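Lipoate-protein ligase 1 (Plasmodium falciparum, PDB 5T8U) belongs to the lipoate-protein ligases, with a catalytic domain of the lipoyl protein ligase A/B family and a bacterial-type C-terminal domain. Local coordinates at residues K321-N325 / N326-Y330; I314-I317 / D318-S322; N263-D267 / W268-Y272; N72-E76 / C77-N81. One frame throughout, in Å; residues are numbered along the deposited sequence.

Contact 1 of 4, residues K321-N325 / N326-Y330; sequences KSIFN and NDIKY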
loop_
_atom_site.group_PDB
_atom_site.type_symbol
_atom_site.label_atom_id
_atom_site.label_comp_id
_atom_site.label_asym_id
_atom_site.label_seq_id
_atom_site.Cartn_x
_atom_site.Cartn_y
_atom_site.Cartn_z
ATOM N N LYS A 321 -15.188 -0.306 11.901
ATOM C CA LYS A 321 -16.086 0.765 11.490
ATOM C C LYS A 321 -17.533 0.302 11.399
ATOM O O LYS A 321 -18.444 1.133 11.493
ATOM C CB LYS A 321 -15.645 1.336 10.141
ATOM C CG LYS A 321 -14.622 2.458 10.237
ATOM C CD LYS A 321 -14.048 2.797 8.868
ATOM C CE LYS A 321 -13.190 4.053 8.908
ATOM N NZ LYS A 321 -14.008 5.296 8.864
ATOM N N SER A 322 -17.772 -1.000 11.222
ATOM C CA SER A 322 -19.144 -1.492 11.184
ATOM C C SER A 322 -19.895 -1.254 12.490
ATOM O O SER A 322 -21.108 -1.489 12.537
ATOM C CB SER A 322 -19.160 -2.986 10.853
ATOM O OG SER A 322 -18.691 -3.758 11.943
ATOM N N ILE A 323 -19.216 -0.801 13.548
ATOM C CA ILE A 323 -19.896 -0.544 14.814
ATOM C C ILE A 323 -20.750 0.714 14.726
ATOM O O ILE A 323 -21.736 0.854 15.459
ATOM C CB ILE A 323 -18.873 -0.438 15.963
ATOM C CG1 ILE A 323 -19.593 -0.459 17.317
ATOM C CG2 ILE A 323 -18.043 0.830 15.823
ATOM C CD1 ILE A 323 -18.669 -0.426 18.524
ATOM N N PHE A 324 -20.397 1.644 13.847
ATOM C CA PHE A 324 -21.067 2.932 13.776
ATOM C C PHE A 324 -22.312 2.854 12.899
ATOM O O PHE A 324 -22.457 1.969 12.052
ATOM C CB PHE A 324 -20.116 3.998 13.232
ATOM C CG PHE A 324 -18.828 4.104 13.993
ATOM C CD1 PHE A 324 -17.617 4.144 13.324
ATOM C CD2 PHE A 324 -18.826 4.165 15.378
ATOM C CE1 PHE A 324 -16.429 4.240 14.020
ATOM C CE2 PHE A 324 -17.639 4.261 16.080
ATOM C CZ PHE A 324 -16.439 4.301 15.399
ATOM N N ASN A 325 -23.221 3.802 13.121
ATOM C CA ASN A 325 -24.447 3.933 12.340
ATOM C C ASN A 325 -25.288 2.659 12.358
ATOM O O ASN A 325 -26.117 2.445 11.468
ATOM C CB ASN A 325 -24.132 4.344 10.897
ATOM C CG ASN A 325 -23.528 5.736 10.808
ATOM O OD1 ASN A 325 -23.904 6.638 11.559
ATOM N ND2 ASN A 325 -22.585 5.916 9.888
ATOM N N ASN A 326 -25.080 1.805 13.355
ATOM C CA ASN A 326 -25.938 0.661 13.621
ATOM C C ASN A 326 -26.486 0.780 15.039
ATOM O O ASN A 326 -26.081 1.648 15.815
ATOM C CB ASN A 326 -25.179 -0.658 13.432
ATOM C CG ASN A 326 -24.900 -0.966 11.971
ATOM O OD1 ASN A 326 -25.636 -1.720 11.334
ATOM N ND2 ASN A 326 -23.839 -0.376 11.433
ATOM N N ASP A 327 -27.423 -0.107 15.376
ATOM C CA ASP A 327 -28.141 -0.022 16.649
ATOM C C ASP A 327 -27.434 -0.893 17.686
ATOM O O ASP A 327 -27.808 -2.037 17.952
ATOM C CB ASP A 327 -29.599 -0.425 16.462
ATOM C CG ASP A 327 -30.349 0.518 15.541
ATOM O OD1 ASP A 327 -30.077 1.737 15.585
ATOM O OD2 ASP A 327 -31.208 0.043 14.769
ATOM N N ILE A 328 -26.389 -0.324 18.283
ATOM C CA ILE A 328 -25.667 -0.941 19.391
ATOM C C ILE A 328 -25.855 -0.055 20.613
ATOM O O ILE A 328 -25.619 1.158 20.549
ATOM C CB ILE A 328 -24.173 -1.132 19.071
ATOM C CG1 ILE A 328 -23.999 -1.979 17.808
ATOM C CG2 ILE A 328 -23.456 -1.804 20.236
ATOM C CD1 ILE A 328 -23.957 -1.177 16.533
ATOM N N LYS A 329 -26.267 -0.662 21.724
ATOM C CA LYS A 329 -26.719 0.063 22.914
ATOM C C LYS A 329 -25.601 0.781 23.663
ATOM O O LYS A 329 -25.898 1.329 24.732
ATOM C CB LYS A 329 -27.427 -0.906 23.862
ATOM N N TYR A 330 -24.357 0.829 23.189
ATOM C CA TYR A 330 -23.269 1.461 23.933
ATOM C C TYR A 330 -23.192 0.888 25.348
ATOM O O TYR A 330 -23.166 1.612 26.346
ATOM C CB TYR A 330 -23.434 2.982 23.962
ATOM C CG TYR A 330 -22.286 3.706 24.635
ATOM C CD1 TYR A 330 -21.009 3.679 24.091
ATOM C CD2 TYR A 330 -22.479 4.415 25.815
ATOM C CE1 TYR A 330 -19.956 4.334 24.703
ATOM C CE2 TYR A 330 -21.431 5.074 26.433
ATOM C CZ TYR A 330 -20.172 5.030 25.872
ATOM O OH TYR A 330 -19.125 5.683 26.481
#
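Asn326 folds its side-chain amide back over the chain that leads into it, and its ND2 gives a hydrogen bond to Phe324 O at 2.8 Å. The N-H points only roughly at the oxygen (144°), and the nitrogen approaches tilted from the carbonyl plane by 34°. A first torsion of -72° sets this up, placing CG anti to the residue's own carbonyl carbon and beside its backbone N; this turns the amide toward Phe324 O. Ser322 O also lies close, 3.1 Å from Asn326 ND2, but its angle is too poor for a second bond.

The fold-back suits the backbone underneath. Lys321 to Phe324 make a type I turn, closed by Phe324 N donating to Lys321 O (3.1 Å), and Asn325 then takes a left-handed backbone conformation that redirects the chain. Two residues on, Asp327 is the centre of an inverse gamma turn, closed by a weak bond from Ile328 N to Asn326 O. These turns bring Ile328 round to face Ile323: the Ile328 CD1 methyl presses on Ile323 O at 3.2 Å, and meets Ile323 CG1 more loosely at 4.5 Å. Ile323 CG2 lies over one face of the neighbouring Phe324 ring, toward its rim.

This linker joins helix 314-321 to helix 332-341. Ile323 packs on Phe338 of the second helix and on Ile302, and Phe324 packs on Phe295 and Ile307 of the antiparallel sheet. Backbone bonds from Asn325 to Lys303 and from Ile328 to Ile302 fasten the linker along strand 302-309.

Contact 2 of 4, residues I314-I317 / D318-S322; sequences INLI and DHLKS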
loop_
_atom_site.group_PDB
_atom_site.type_symbol
_atom_site.label_atom_id
_atom_site.label_comp_id
_atom_site.label_asym_id
_atom_site.label_seq_id
_atom_site.Cartn_x
_atom_site.Cartn_y
_atom_site.Cartn_z
ATOM N N ILE A 314 -6.333 -3.218 6.985
ATOM C CA ILE A 314 -7.461 -2.352 6.650
ATOM C C ILE A 314 -8.785 -3.089 6.814
ATOM O O ILE A 314 -9.793 -2.491 7.214
ATOM C CB ILE A 314 -7.292 -1.795 5.221
ATOM C CG1 ILE A 314 -7.105 -2.934 4.208
ATOM C CG2 ILE A 314 -6.116 -0.824 5.177
ATOM C CD1 ILE A 314 -7.058 -2.481 2.758
ATOM N N ASN A 315 -8.810 -4.387 6.509
ATOM C CA ASN A 315 -10.023 -5.176 6.698
ATOM C C ASN A 315 -10.487 -5.123 8.148
ATOM O O ASN A 315 -11.650 -4.810 8.435
ATOM C CB ASN A 315 -9.768 -6.619 6.260
ATOM C CG ASN A 315 -10.879 -7.565 6.672
ATOM O OD1 ASN A 315 -10.855 -8.133 7.765
ATOM N ND2 ASN A 315 -11.855 -7.750 5.790
ATOM N N LEU A 316 -9.580 -5.430 9.078
ATOM C CA LEU A 316 -9.894 -5.334 10.498
ATOM C C LEU A 316 -10.518 -3.985 10.829
ATOM O O LEU A 316 -11.502 -3.910 11.572
ATOM C CB LEU A 316 -8.616 -5.565 11.314
ATOM C CG LEU A 316 -8.616 -5.440 12.844
ATOM C CD1 LEU A 316 -8.372 -3.999 13.293
ATOM C CD2 LEU A 316 -9.887 -6.006 13.465
ATOM N N ILE A 317 -9.982 -2.908 10.253
ATOM C CA ILE A 317 -10.404 -1.568 10.647
ATOM C C ILE A 317 -11.776 -1.240 10.075
ATOM O O ILE A 317 -12.576 -0.554 10.719
ATOM C CB ILE A 317 -9.341 -0.537 10.230
ATOM C CG1 ILE A 317 -8.183 -0.601 11.230
ATOM C CG2 ILE A 317 -9.941 0.877 10.138
ATOM C CD1 ILE A 317 -7.113 0.415 11.015
ATOM N N ASP A 318 -12.070 -1.702 8.859
ATOM C CA ASP A 318 -13.422 -1.527 8.338
ATOM C C ASP A 318 -14.424 -2.330 9.160
ATOM O O ASP A 318 -15.507 -1.829 9.499
ATOM C CB ASP A 318 -13.477 -1.930 6.864
ATOM C CG ASP A 318 -12.752 -0.947 5.966
ATOM O OD1 ASP A 318 -12.764 0.263 6.276
ATOM O OD2 ASP A 318 -12.171 -1.382 4.949
ATOM N N HIS A 319 -14.072 -3.571 9.507
ATOM C CA HIS A 319 -14.931 -4.361 10.379
ATOM C C HIS A 319 -15.158 -3.665 11.715
ATOM O O HIS A 319 -16.238 -3.792 12.302
ATOM C CB HIS A 319 -14.329 -5.750 10.589
ATOM C CG HIS A 319 -14.587 -6.695 9.457
ATOM N ND1 HIS A 319 -13.653 -7.610 9.022
ATOM C CD2 HIS A 319 -15.679 -6.872 8.674
ATOM C CE1 HIS A 319 -14.156 -8.307 8.018
ATOM N NE2 HIS A 319 -15.383 -7.879 7.787
ATOM N N LEU A 320 -14.162 -2.925 12.212
ATOM C CA LEU A 320 -14.399 -2.084 13.381
ATOM C C LEU A 320 -15.374 -0.961 13.050
ATOM O O LEU A 320 -16.299 -0.688 13.823
ATOM C CB LEU A 320 -13.082 -1.506 13.905
ATOM C CG LEU A 320 -12.019 -2.478 14.432
ATOM C CD1 LEU A 320 -10.893 -1.705 15.105
ATOM C CD2 LEU A 320 -12.607 -3.504 15.388
ATOM N N LYS A 321 -15.188 -0.306 11.901
ATOM C CA LYS A 321 -16.086 0.765 11.490
ATOM C C LYS A 321 -17.533 0.302 11.399
ATOM O O LYS A 321 -18.444 1.133 11.493
ATOM C CB LYS A 321 -15.645 1.336 10.141
ATOM C CG LYS A 321 -14.622 2.458 10.237
ATOM C CD LYS A 321 -14.048 2.797 8.868
ATOM C CE LYS A 321 -13.190 4.053 8.908
ATOM N NZ LYS A 321 -14.008 5.296 8.864
ATOM N N SER A 322 -17.772 -1.000 11.222
ATOM C CA SER A 322 -19.144 -1.492 11.184
ATOM C C SER A 322 -19.895 -1.254 12.490
ATOM O O SER A 322 -21.108 -1.489 12.537
ATOM C CB SER A 322 -19.160 -2.986 10.853
ATOM O OG SER A 322 -18.691 -3.758 11.943
#
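Leu316 and Leu320 sit one helical turn apart and meet through their methyl groups, Leu316 CD1 to Leu320 CD1 at 3.9 Å. The two reach each other by different torsions. In Leu316 the CG stands opposite the backbone N (chi1 176°), which turns its methyls toward Leu320; in Leu320 the CG lies beside the backbone N instead, leaning back until it rests 3.2 Å from Leu316 O.

On another side of the helix Asn315 reaches outward with CG anti to its N, and His319 leans back over it (chi1 -80°), bringing Asn315 CG within 3.6 Å of His319 CE1. The amide and the imidazole are almost perpendicular, 86° apart. Asp318 curls back as well, with its CB 3.7 Å from Ile314 O, while its OD2 reaches a salt bridge with Lys69. The Lys321 chain passes Ile317 O with CB and CG before bending at its end to bring NZ to Asn306.

Beneath these side chains run four successive i to i+4 bonds, from Asp318 N to Ile314 O through to Lys321 N to Ile317 O: a regular alpha helix.

The chemistry is therefore divided round the helix. Leucines turn to Leu350 and Val353 of helix 347-357, whereas Asp318, probably kept ionised by Lys69, holds the helix to a loop of the catalytic part of the chain.

Contact 3 of 4, residues N263-D267 / W268-Y272; sequences NLLKD and WDWCY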
loop_
_atom_site.group_PDB
_atom_site.type_symbol
_atom_site.label_atom_id
_atom_site.label_comp_id
_atom_site.label_asym_id
_atom_site.label_seq_id
_atom_site.Cartn_x
_atom_site.Cartn_y
_atom_site.Cartn_z
ATOM N N ASN A 263 -9.482 11.284 -10.777
ATOM C CA ASN A 263 -10.179 12.443 -10.231
ATOM C C ASN A 263 -10.404 12.292 -8.732
ATOM O O ASN A 263 -10.259 13.257 -7.973
ATOM C CB ASN A 263 -11.506 12.646 -10.960
ATOM C CG ASN A 263 -11.319 12.944 -12.434
ATOM O OD1 ASN A 263 -10.368 13.619 -12.826
ATOM N ND2 ASN A 263 -12.227 12.437 -13.261
ATOM N N LEU A 264 -10.761 11.086 -8.283
ATOM C CA LEU A 264 -10.938 10.853 -6.853
ATOM C C LEU A 264 -9.647 11.126 -6.092
ATOM O O LEU A 264 -9.642 11.844 -5.086
ATOM C CB LEU A 264 -11.413 9.418 -6.614
ATOM C CG LEU A 264 -11.323 8.890 -5.178
ATOM C CD1 LEU A 264 -12.069 9.798 -4.212
ATOM C CD2 LEU A 264 -11.862 7.471 -5.099
ATOM N N LEU A 265 -8.534 10.558 -6.563
ATOM C CA LEU A 265 -7.255 10.753 -5.891
ATOM C C LEU A 265 -6.820 12.211 -5.932
ATOM O O LEU A 265 -6.154 12.686 -5.005
ATOM C CB LEU A 265 -6.196 9.855 -6.528
ATOM C CG LEU A 265 -6.532 8.361 -6.518
ATOM C CD1 LEU A 265 -5.609 7.595 -7.448
ATOM C CD2 LEU A 265 -6.457 7.802 -5.108
ATOM N N LYS A 266 -7.184 12.934 -6.992
ATOM C CA LYS A 266 -6.911 14.363 -7.072
ATOM C C LYS A 266 -7.869 15.180 -6.218
ATOM O O LYS A 266 -7.538 16.311 -5.848
ATOM C CB LYS A 266 -7.004 14.836 -8.526
ATOM C CG LYS A 266 -5.769 15.550 -9.044
ATOM C CD LYS A 266 -5.977 16.025 -10.474
ATOM C CE LYS A 266 -4.739 16.709 -11.030
ATOM N NZ LYS A 266 -4.915 17.104 -12.457
ATOM N N ASP A 267 -9.041 14.633 -5.901
ATOM C CA ASP A 267 -10.049 15.369 -5.157
ATOM C C ASP A 267 -9.518 15.785 -3.787
ATOM O O ASP A 267 -8.615 15.163 -3.220
ATOM C CB ASP A 267 -11.310 14.521 -4.991
ATOM C CG ASP A 267 -12.423 15.265 -4.279
ATOM O OD1 ASP A 267 -12.375 16.512 -4.244
ATOM O OD2 ASP A 267 -13.339 14.602 -3.749
ATOM N N TRP A 268 -10.103 16.859 -3.254
ATOM C CA TRP A 268 -9.686 17.378 -1.958
ATOM C C TRP A 268 -10.369 16.640 -0.811
ATOM O O TRP A 268 -9.736 16.358 0.212
ATOM C CB TRP A 268 -9.983 18.877 -1.881
ATOM C CG TRP A 268 -9.477 19.521 -0.632
ATOM C CD1 TRP A 268 -8.283 20.157 -0.462
ATOM C CD2 TRP A 268 -10.152 19.591 0.629
ATOM N NE1 TRP A 268 -8.171 20.618 0.826
ATOM C CE2 TRP A 268 -9.307 20.283 1.517
ATOM C CE3 TRP A 268 -11.389 19.135 1.094
ATOM C CZ2 TRP A 268 -9.659 20.530 2.840
ATOM C CZ3 TRP A 268 -11.737 19.382 2.410
ATOM C CH2 TRP A 268 -10.875 20.074 3.267
ATOM N N ASP A 269 -11.657 16.318 -0.963
ATOM C CA ASP A 269 -12.386 15.637 0.102
ATOM C C ASP A 269 -11.828 14.250 0.391
ATOM O O ASP A 269 -12.000 13.748 1.508
ATOM C CB ASP A 269 -13.870 15.530 -0.257
ATOM C CG ASP A 269 -14.632 16.816 0.010
ATOM O OD1 ASP A 269 -13.987 17.854 0.259
ATOM O OD2 ASP A 269 -15.880 16.785 -0.023
ATOM N N TRP A 270 -11.171 13.618 -0.582
ATOM C CA TRP A 270 -10.623 12.283 -0.362
ATOM C C TRP A 270 -9.283 12.344 0.361
ATOM O O TRP A 270 -9.089 11.672 1.380
ATOM C CB TRP A 270 -10.479 11.549 -1.696
ATOM C CG TRP A 270 -9.621 10.321 -1.612
ATOM C CD1 TRP A 270 -8.345 10.181 -2.078
ATOM C CD2 TRP A 270 -9.973 9.063 -1.022
ATOM N NE1 TRP A 270 -7.883 8.914 -1.817
ATOM C CE2 TRP A 270 -8.863 8.207 -1.169
ATOM C CE3 TRP A 270 -11.119 8.577 -0.385
ATOM C CZ2 TRP A 270 -8.865 6.894 -0.703
ATOM C CZ3 TRP A 270 -11.119 7.272 0.077
ATOM C CH2 TRP A 270 -10.000 6.446 -0.084
ATOM N N CYS A 271 -8.345 13.138 -0.154
ATOM C CA CYS A 271 -7.035 13.248 0.480
ATOM C C CYS A 271 -7.158 13.830 1.881
ATOM O O CYS A 271 -6.738 13.213 2.867
ATOM C CB CYS A 271 -6.108 14.108 -0.382
ATOM S SG CYS A 271 -5.779 13.423 -2.020
ATOM N N TYR A 272 -7.738 15.025 1.987
ATOM C CA TYR A 272 -7.904 15.672 3.282
ATOM C C TYR A 272 -8.998 15.024 4.119
ATOM O O TYR A 272 -9.105 15.328 5.311
ATOM C CB TYR A 272 -8.202 17.159 3.080
ATOM C CG TYR A 272 -7.056 17.921 2.451
ATOM C CD1 TYR A 272 -6.316 18.836 3.188
ATOM C CD2 TYR A 272 -6.706 17.718 1.121
ATOM C CE1 TYR A 272 -5.266 19.532 2.619
ATOM C CE2 TYR A 272 -5.657 18.406 0.544
ATOM C CZ TYR A 272 -4.941 19.312 1.296
ATOM O OH TYR A 272 -3.896 20.001 0.724
#
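Asp267 turns its carboxylate forward onto the two residues that follow it. OD1 accepts from Asp269 N at 3.4 Å, a long and weak capping bond, and also lies 2.5 Å from Trp268 N, where a bent N-H (124°) makes that bond weak too. A first torsion of -177° swings CG away from the Asp267 backbone N and alongside its carbonyl carbon, the position from which OD1 can face both amides.

Here one helix ends and another begins. Asp267 is the first residue past helix 256-266 to leave helical backbone angles, and it is at once the N-cap of the short helix 268-271, so a single extended residue makes the break. A negative carboxylate here would probably be favoured by the partial positive charge at the amino end of helix 268-271.

Trp270 points back across the break and meets two leucines of the earlier helix. Leu264 lies over one face of the indole, toward its rim, with CD1 meeting Trp270 CB at 3.5 Å and Trp270 CG at 3.6 Å. Leu265 runs beside the tryptophan in the same direction, its CD2 3.8 Å from Trp270 NE1. That indole nitrogen donates to Arg91 O, which probably helps to set the rotation of the ring, and Cys271 O receives a hydrogen bond from Arg91 NH2; Arg91 directly precedes Arg92 of the lipoic acid pocket. Cys271 also turns back, its SG 3.1 Å from Leu265 O, while Leu265 also packs on Leu26 and Ser27 of helix 22-34.

Contact 4 of 4, residues N72-E76 / C77-N81; sequences NIWSE and CNLKN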
loop_
_atom_site.group_PDB
_atom_site.type_symbol
_atom_site.label_atom_id
_atom_site.label_comp_id
_atom_site.label_asym_id
_atom_site.label_seq_id
_atom_site.Cartn_x
_atom_site.Cartn_y
_atom_site.Cartn_z
ATOM N N ASN A 72 -5.087 10.355 9.543
ATOM C CA ASN A 72 -5.534 11.739 9.642
ATOM C C ASN A 72 -4.433 12.642 9.103
ATOM O O ASN A 72 -3.315 12.645 9.628
ATOM C CB ASN A 72 -5.875 12.097 11.088
ATOM C CG ASN A 72 -6.179 13.573 11.270
ATOM O OD1 ASN A 72 -5.269 14.396 11.373
ATOM N ND2 ASN A 72 -7.461 13.914 11.320
ATOM N N ILE A 73 -4.752 13.411 8.060
ATOM C CA ILE A 73 -3.730 14.202 7.378
ATOM C C ILE A 73 -3.146 15.253 8.314
ATOM O O ILE A 73 -1.947 15.553 8.262
ATOM C CB ILE A 73 -4.315 14.840 6.104
ATOM C CG1 ILE A 73 -3.207 15.526 5.302
ATOM C CG2 ILE A 73 -5.423 15.833 6.457
ATOM C CD1 ILE A 73 -3.639 16.008 3.931
ATOM N N TRP A 74 -3.976 15.820 9.192
ATOM C CA TRP A 74 -3.543 16.947 10.010
ATOM C C TRP A 74 -2.559 16.537 11.097
ATOM O O TRP A 74 -1.775 17.376 11.553
ATOM C CB TRP A 74 -4.756 17.629 10.642
ATOM C CG TRP A 74 -5.833 17.922 9.653
ATOM C CD1 TRP A 74 -6.911 17.140 9.359
ATOM C CD2 TRP A 74 -5.931 19.077 8.814
ATOM N NE1 TRP A 74 -7.677 17.738 8.390
ATOM C CE2 TRP A 74 -7.098 18.928 8.038
ATOM C CE3 TRP A 74 -5.148 20.221 8.643
ATOM C CZ2 TRP A 74 -7.501 19.882 7.108
ATOM C CZ3 TRP A 74 -5.550 21.168 7.720
ATOM C CH2 TRP A 74 -6.713 20.990 6.964
ATOM N N SER A 75 -2.582 15.275 11.522
ATOM C CA SER A 75 -1.685 14.803 12.569
ATOM C C SER A 75 -0.323 14.382 12.037
ATOM O O SER A 75 0.681 14.524 12.745
ATOM C CB SER A 75 -2.316 13.622 13.311
ATOM O OG SER A 75 -3.632 13.928 13.739
ATOM N N GLU A 76 -0.264 13.868 10.809
ATOM C CA GLU A 76 0.981 13.354 10.251
ATOM C C GLU A 76 1.728 14.383 9.418
ATOM O O GLU A 76 2.963 14.350 9.371
ATOM C CB GLU A 76 0.701 12.124 9.381
ATOM C CG GLU A 76 -0.379 11.201 9.920
ATOM C CD GLU A 76 -0.081 10.696 11.317
ATOM O OE1 GLU A 76 1.089 10.782 11.746
ATOM O OE2 GLU A 76 -1.018 10.213 11.987
ATOM N N CYS A 77 1.014 15.292 8.759
ATOM C CA CYS A 77 1.606 16.204 7.793
ATOM C C CYS A 77 1.641 17.624 8.342
ATOM O O CYS A 77 0.715 18.058 9.033
ATOM C CB CYS A 77 0.819 16.186 6.478
ATOM S SG CYS A 77 0.477 14.532 5.835
ATOM N N ASN A 78 2.722 18.340 8.030
ATOM C CA ASN A 78 2.812 19.779 8.273
ATOM C C ASN A 78 2.519 20.469 6.943
ATOM O O ASN A 78 3.414 20.878 6.204
ATOM C CB ASN A 78 4.180 20.153 8.838
ATOM C CG ASN A 78 4.310 21.636 9.117
ATOM O OD1 ASN A 78 5.158 22.316 8.541
ATOM N ND2 ASN A 78 3.460 22.148 10.000
ATOM N N LEU A 79 1.222 20.595 6.649
ATOM C CA LEU A 79 0.777 20.986 5.314
ATOM C C LEU A 79 1.414 22.292 4.856
ATOM O O LEU A 79 1.687 22.471 3.664
ATOM C CB LEU A 79 -0.747 21.108 5.297
ATOM C CG LEU A 79 -1.514 19.841 5.678
ATOM C CD1 LEU A 79 -2.968 20.167 5.958
ATOM C CD2 LEU A 79 -1.400 18.797 4.580
ATOM N N LYS A 80 1.644 23.222 5.785
ATOM C CA LYS A 80 2.198 24.522 5.417
ATOM C C LYS A 80 3.467 24.366 4.587
ATOM O O LYS A 80 3.601 24.960 3.511
ATOM C CB LYS A 80 2.476 25.344 6.677
ATOM N N ASN A 81 4.414 23.562 5.075
ATOM C CA ASN A 81 5.665 23.375 4.351
ATOM C C ASN A 81 5.462 22.580 3.071
ATOM O O ASN A 81 6.216 22.756 2.108
ATOM C CB ASN A 81 6.687 22.686 5.250
ATOM C CG ASN A 81 6.894 23.426 6.552
ATOM O OD1 ASN A 81 6.054 24.228 6.958
ATOM N ND2 ASN A 81 8.014 23.169 7.212
#
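Ile73 and Leu79 cross at about a right angle, and the isoleucine is the one to follow outward. At CB it forks. CG2 takes the crowded position between backbone N and carbonyl carbon and ends over one face of the neighbouring Trp74 ring, toward the rim. CG1 goes the other way, opposite the backbone N (chi1 -173°), and meets Leu79 CD2 at 3.8 Å and Cys77 SG at 3.9 Å. The tip, CD1, presses on Leu79 CD2 at 3.6 Å.

Leu79 shares itself between two partners, for its other methyl, CD1, comes to Trp74 CZ3 at 3.3 Å, a tight and oblique approach to the benzene part of the indole. The leucine thus bridges the gap between the short helix 73-76 and the start of helix 79-84. Cys77 is the hinge, leaving helical angles just after its N donates to Ile73 O (3.0 Å).

At the opposite end of helix 73-76, Asn72 is the N-cap. Its OD1 takes Ser75 N in the carbonyl plane at 2.8 Å and Ser75 OG from above that plane at 2.9 Å.

Polar grip and apolar packing thus fall at different ends of helix 73-76: two donors from one serine hold the Asn72 oxygen at its start, while the side chains that meet across the join to the next helix do so through apolar contacts, continued by Ile73 against Ile67 and Tyr272.

How the contacts relate
Contacts 1 and 2 are consecutive, sharing Lys321 and Ser322, with centres 12 Å apart; helix 314-321 simply runs out into the linker. Contacts 3 and 4 are far apart in sequence yet touch: Tyr272 O lies 3.9 Å from Ile73 CG2, and Tyr272 CE1 packs on Leu79 CD1 at 4.1 Å. Between contacts 2 and 3 there is no touch, the nearest atoms being about 9 Å apart. Three of the contacts stand well back from lipoic acid, the side chains of Ile314, Leu265 and Glu76 each about 11 Å from it. Contacts 3 and 4 each touch a residue next to the pocket in sequence: Arg91 beside Arg92, and Ala98 between Gly97 and Val99.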